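Local structure of trehalose monomycolate exporter MmpL3 (Mycobacterium tuberculosis, 7NVH) at residues R653-I663 and P720-W731. The protein exports trehalose monomycolate, the mycolic acid carrier used to build the mycobacterial outer membrane, and belongs to the RND permease superfamily of membrane transporters. Sequence-based numbering, arbitrary orientation.
Sequences RERGMSTQEAI and PSVMKLLGDDCW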
loop_
_atom_site.group_PDB
_atom_site.type_symbol
_atom_site.label_atom_id
_atom_site.label_comp_id
_atom_site.label_asym_id
_atom_site.label_seq_id
_atom_site.Cartn_x
_atom_site.Cartn_y
_atom_site.Cartn_z
ATOM N N ARG A 653 8.630 35.826 8.604
ATOM C CA ARG A 653 9.987 36.359 8.674
ATOM C C ARG A 653 10.209 37.448 7.636
ATOM O O ARG A 653 10.839 38.472 7.924
ATOM C CB ARG A 653 11.003 35.234 8.495
ATOM C CG ARG A 653 12.410 35.720 8.220
ATOM C CD ARG A 653 13.131 36.065 9.508
ATOM N NE ARG A 653 14.202 37.027 9.288
ATOM C CZ ARG A 653 15.219 37.212 10.122
ATOM N NH1 ARG A 653 15.303 36.499 11.234
ATOM N NH2 ARG A 653 16.150 38.111 9.844
ATOM N N GLU A 654 9.695 37.249 6.420
ATOM C CA GLU A 654 9.847 38.256 5.378
ATOM C C GLU A 654 9.157 39.562 5.738
ATOM O O GLU A 654 9.518 40.611 5.196
ATOM C CB GLU A 654 9.307 37.725 4.051
ATOM C CG GLU A 654 10.037 36.499 3.527
ATOM C CD GLU A 654 11.352 36.840 2.850
ATOM O OE1 GLU A 654 11.979 35.927 2.276
ATOM O OE2 GLU A 654 11.758 38.021 2.883
ATOM N N ARG A 655 8.178 39.525 6.639
ATOM C CA ARG A 655 7.484 40.722 7.092
ATOM C C ARG A 655 8.284 41.514 8.119
ATOM O O ARG A 655 7.722 42.406 8.763
ATOM C CB ARG A 655 6.119 40.348 7.671
ATOM C CG ARG A 655 5.078 40.015 6.618
ATOM C CD ARG A 655 3.669 40.155 7.164
ATOM N NE ARG A 655 3.560 39.668 8.536
ATOM C CZ ARG A 655 2.917 38.559 8.885
ATOM N NH1 ARG A 655 2.323 37.815 7.962
ATOM N NH2 ARG A 655 2.868 38.191 10.158
ATOM N N GLY A 656 9.569 41.211 8.287
ATOM C CA GLY A 656 10.413 41.919 9.224
ATOM C C GLY A 656 10.498 41.315 10.608
ATOM O O GLY A 656 11.266 41.820 11.436
ATOM N N MET A 657 9.739 40.260 10.886
ATOM C CA MET A 657 9.761 39.646 12.204
ATOM C C MET A 657 11.119 39.018 12.486
ATOM O O MET A 657 11.772 38.482 11.588
ATOM C CB MET A 657 8.664 38.588 12.314
ATOM C CG MET A 657 7.250 39.111 12.121
ATOM S SD MET A 657 6.524 39.841 13.603
ATOM C CE MET A 657 7.069 41.544 13.481
ATOM N N SER A 658 11.543 39.086 13.744
ATOM C CA SER A 658 12.766 38.421 14.161
ATOM C C SER A 658 12.583 36.908 14.077
ATOM O O SER A 658 11.501 36.401 13.778
ATOM C CB SER A 658 13.149 38.849 15.573
ATOM O OG SER A 658 14.508 38.552 15.839
ATOM N N THR A 659 13.663 36.171 14.340
ATOM C CA THR A 659 13.599 34.718 14.217
ATOM C C THR A 659 12.658 34.111 15.248
ATOM O O THR A 659 11.910 33.179 14.937
ATOM C CB THR A 659 14.994 34.113 14.348
ATOM O OG1 THR A 659 15.879 34.747 13.417
ATOM C CG2 THR A 659 14.953 32.624 14.056
ATOM N N GLN A 660 12.681 34.621 16.480
ATOM C CA GLN A 660 11.805 34.088 17.519
ATOM C C GLN A 660 10.346 34.417 17.228
ATOM O O GLN A 660 9.469 33.544 17.308
ATOM C CB GLN A 660 12.229 34.642 18.880
ATOM C CG GLN A 660 11.581 33.955 20.063
ATOM C CD GLN A 660 12.313 34.223 21.359
ATOM O OE1 GLN A 660 13.303 34.951 21.386
ATOM N NE2 GLN A 660 11.828 33.633 22.444
ATOM N N GLU A 661 10.068 35.673 16.880
ATOM C CA GLU A 661 8.707 36.061 16.529
ATOM C C GLU A 661 8.238 35.338 15.276
ATOM O O GLU A 661 7.063 34.971 15.167
ATOM C CB GLU A 661 8.631 37.573 16.338
ATOM C CG GLU A 661 9.391 38.352 17.391
ATOM C CD GLU A 661 9.054 39.829 17.383
ATOM O OE1 GLU A 661 8.723 40.361 16.303
ATOM O OE2 GLU A 661 9.120 40.457 18.459
ATOM N N ALA A 662 9.133 35.138 14.309
ATOM C CA ALA A 662 8.759 34.384 13.120
ATOM C C ALA A 662 8.209 33.022 13.504
ATOM O O ALA A 662 7.150 32.611 13.022
ATOM C CB ALA A 662 9.958 34.235 12.185
ATOM N N ILE A 663 8.896 32.328 14.413
ATOM C CA ILE A 663 8.419 31.031 14.883
ATOM C C ILE A 663 7.092 31.177 15.612
ATOM O O ILE A 663 6.165 30.387 15.401
ATOM C CB ILE A 663 9.480 30.361 15.774
ATOM C CG1 ILE A 663 10.787 30.180 15.006
ATOM C CG2 ILE A 663 8.983 29.020 16.272
ATOM C CD1 ILE A 663 11.960 29.845 15.890
ATOM N N PRO A 720 10.232 24.071 16.818
ATOM C CA PRO A 720 10.577 25.367 17.424
ATOM C C PRO A 720 11.910 25.360 18.144
ATOM O O PRO A 720 12.686 26.313 18.009
ATOM C CB PRO A 720 9.421 25.631 18.396
ATOM C CG PRO A 720 8.351 24.710 18.033
ATOM C CD PRO A 720 8.935 23.563 17.298
ATOM N N SER A 721 12.200 24.306 18.908
ATOM C CA SER A 721 13.446 24.268 19.664
ATOM C C SER A 721 14.653 24.234 18.741
ATOM O O SER A 721 15.639 24.944 18.969
ATOM C CB SER A 721 13.452 23.061 20.598
ATOM O OG SER A 721 13.385 21.857 19.858
ATOM N N VAL A 722 14.596 23.418 17.689
ATOM C CA VAL A 722 15.709 23.350 16.749
ATOM C C VAL A 722 15.871 24.673 16.018
ATOM O O VAL A 722 16.987 25.186 15.881
ATOM C CB VAL A 722 15.516 22.178 15.771
ATOM C CG1 VAL A 722 16.509 22.276 14.635
ATOM C CG2 VAL A 722 15.683 20.858 16.499
ATOM N N MET A 723 14.766 25.258 15.551
ATOM C CA MET A 723 14.865 26.510 14.810
ATOM C C MET A 723 15.335 27.656 15.696
ATOM O O MET A 723 15.915 28.623 15.193
ATOM C CB MET A 723 13.525 26.846 14.163
ATOM C CG MET A 723 13.256 26.055 12.901
ATOM S SD MET A 723 11.637 26.392 12.200
ATOM C CE MET A 723 11.953 27.957 11.396
ATOM N N LYS A 724 15.090 27.576 17.003
ATOM C CA LYS A 724 15.651 28.574 17.905
ATOM C C LYS A 724 17.132 28.328 18.155
ATOM O O LYS A 724 17.917 29.280 18.229
ATOM C CB LYS A 724 14.883 28.584 19.224
ATOM C CG LYS A 724 15.639 29.220 20.371
ATOM C CD LYS A 724 15.390 30.711 20.433
ATOM C CE LYS A 724 16.280 31.365 21.470
ATOM N NZ LYS A 724 16.519 32.801 21.171
ATOM N N LEU A 725 17.532 27.061 18.288
ATOM C CA LEU A 725 18.942 26.751 18.505
ATOM C C LEU A 725 19.788 27.174 17.313
ATOM O O LEU A 725 20.896 27.696 17.482
ATOM C CB LEU A 725 19.117 25.260 18.784
ATOM C CG LEU A 725 18.656 24.774 20.156
ATOM C CD1 LEU A 725 18.492 23.267 20.154
ATOM C CD2 LEU A 725 19.634 25.206 21.232
ATOM N N LEU A 726 19.283 26.950 16.099
ATOM C CA LEU A 726 20.013 27.346 14.901
ATOM C C LEU A 726 20.255 28.848 14.876
ATOM O O LEU A 726 21.358 29.302 14.556
ATOM C CB LEU A 726 19.240 26.914 13.659
ATOM C CG LEU A 726 19.399 25.467 13.203
ATOM C CD1 LEU A 726 18.417 25.160 12.090
ATOM C CD2 LEU A 726 20.823 25.216 12.749
ATOM N N GLY A 727 19.236 29.632 15.213
ATOM C CA GLY A 727 19.378 31.071 15.265
ATOM C C GLY A 727 18.897 31.758 14.008
ATOM O O GLY A 727 17.987 31.269 13.332
ATOM N N ASP A 728 19.510 32.894 13.682
ATOM C CA ASP A 728 19.140 33.664 12.503
ATOM C C ASP A 728 19.582 33.006 11.205
ATOM O O ASP A 728 19.241 33.512 10.131
ATOM C CB ASP A 728 19.729 35.072 12.596
ATOM C CG ASP A 728 19.059 35.912 13.662
ATOM O OD1 ASP A 728 17.849 35.723 13.896
ATOM O OD2 ASP A 728 19.743 36.762 14.270
ATOM N N ASP A 729 20.327 31.906 11.275
ATOM C CA ASP A 729 20.808 31.210 10.093
ATOM C C ASP A 729 19.805 30.205 9.546
ATOM O O ASP A 729 20.114 29.515 8.572
ATOM C CB ASP A 729 22.129 30.504 10.401
ATOM C CG ASP A 729 23.330 31.406 10.196
ATOM O OD1 ASP A 729 23.224 32.372 9.412
ATOM O OD2 ASP A 729 24.380 31.152 10.820
ATOM N N CYS A 730 18.619 30.096 10.151
ATOM C CA CYS A 730 17.564 29.282 9.557
ATOM C C CYS A 730 17.138 29.828 8.205
ATOM O O CYS A 730 16.627 29.081 7.364
ATOM C CB CYS A 730 16.347 29.225 10.479
ATOM S SG CYS A 730 16.594 28.398 12.048
ATOM N N TRP A 731 17.336 31.124 7.981
ATOM C CA TRP A 731 16.771 31.827 6.840
ATOM C C TRP A 731 17.823 32.115 5.776
ATOM O O TRP A 731 17.646 33.007 4.945
ATOM C CB TRP A 731 16.126 33.128 7.306
ATOM C CG TRP A 731 15.310 32.964 8.544
ATOM C CD1 TRP A 731 15.603 33.451 9.779
ATOM C CD2 TRP A 731 14.082 32.243 8.677
ATOM N NE1 TRP A 731 14.627 33.093 10.673
ATOM C CE2 TRP A 731 13.682 32.348 10.020
ATOM C CE3 TRP A 731 13.279 31.524 7.790
ATOM C CZ2 TRP A 731 12.517 31.763 10.497
ATOM C CZ3 TRP A 731 12.125 30.944 8.266
ATOM C CH2 TRP A 731 11.753 31.065 9.606
#
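Trp731 presents its indole to three residues of 653-663, and the aliphatic part of Arg653 covers one of its faces. The evidence for a CH-pi contact is that CD of Arg653 stands 3.6 Å from the centroid of the five-membered ring of Trp731, 13° off the ring normal. CG of Arg653 lies over the same face, while CB of Trp731's own neighbour, Cys730, lies over the opposite one. The guanidinium plane is turned 42° from the indole. A bend at chi2, following a CG placed anti to the backbone N, lays the chain across the ring.

Thr659 meets the indole at its edge: its CG2 lies near the ring plane, 3.4 Å from NE1 of Trp731, and also reaches the carbonyl O of Gly727. At the indole N-H, NE1 of Trp731 gives a weak, tentative hydrogen bond to OG1 of Thr659 (3.4 Å), whose position is uncertain. Separately, Arg653 and Asp728 form a long salt bridge, NH1 to OD1 3.8 Å, with the carboxylate oxygen near the guanidinium plane; OD1 is also less surely placed, so this pairing is tentative.

Apolar contacts run from the indole to the facing helices. The methyl of Ala662 meets the benzo part of the indole of Trp731, CB to CZ2 3.9 Å. Ile663 divides its branches: CD1 reaches CB of Met723 at 3.8 Å, whereas CG2 rests on CB of Pro720 at 4.0 Å. Met649 of helix 624-654 touches Ile663, Met723 and Trp731.

Segments 659-663 and 720-726 run nearly antiparallel, their axes 165° apart and 10.1 Å at closest approach. Gly727, with positive phi, ends the helical run and begins the turn leading to Trp731. The arrangement joins the turn between helices 624-654 and 659-669 to the end of helix 694-726, at one end of the transmembrane helical bundle, probably the cytoplasmic one, of an RND-type transporter.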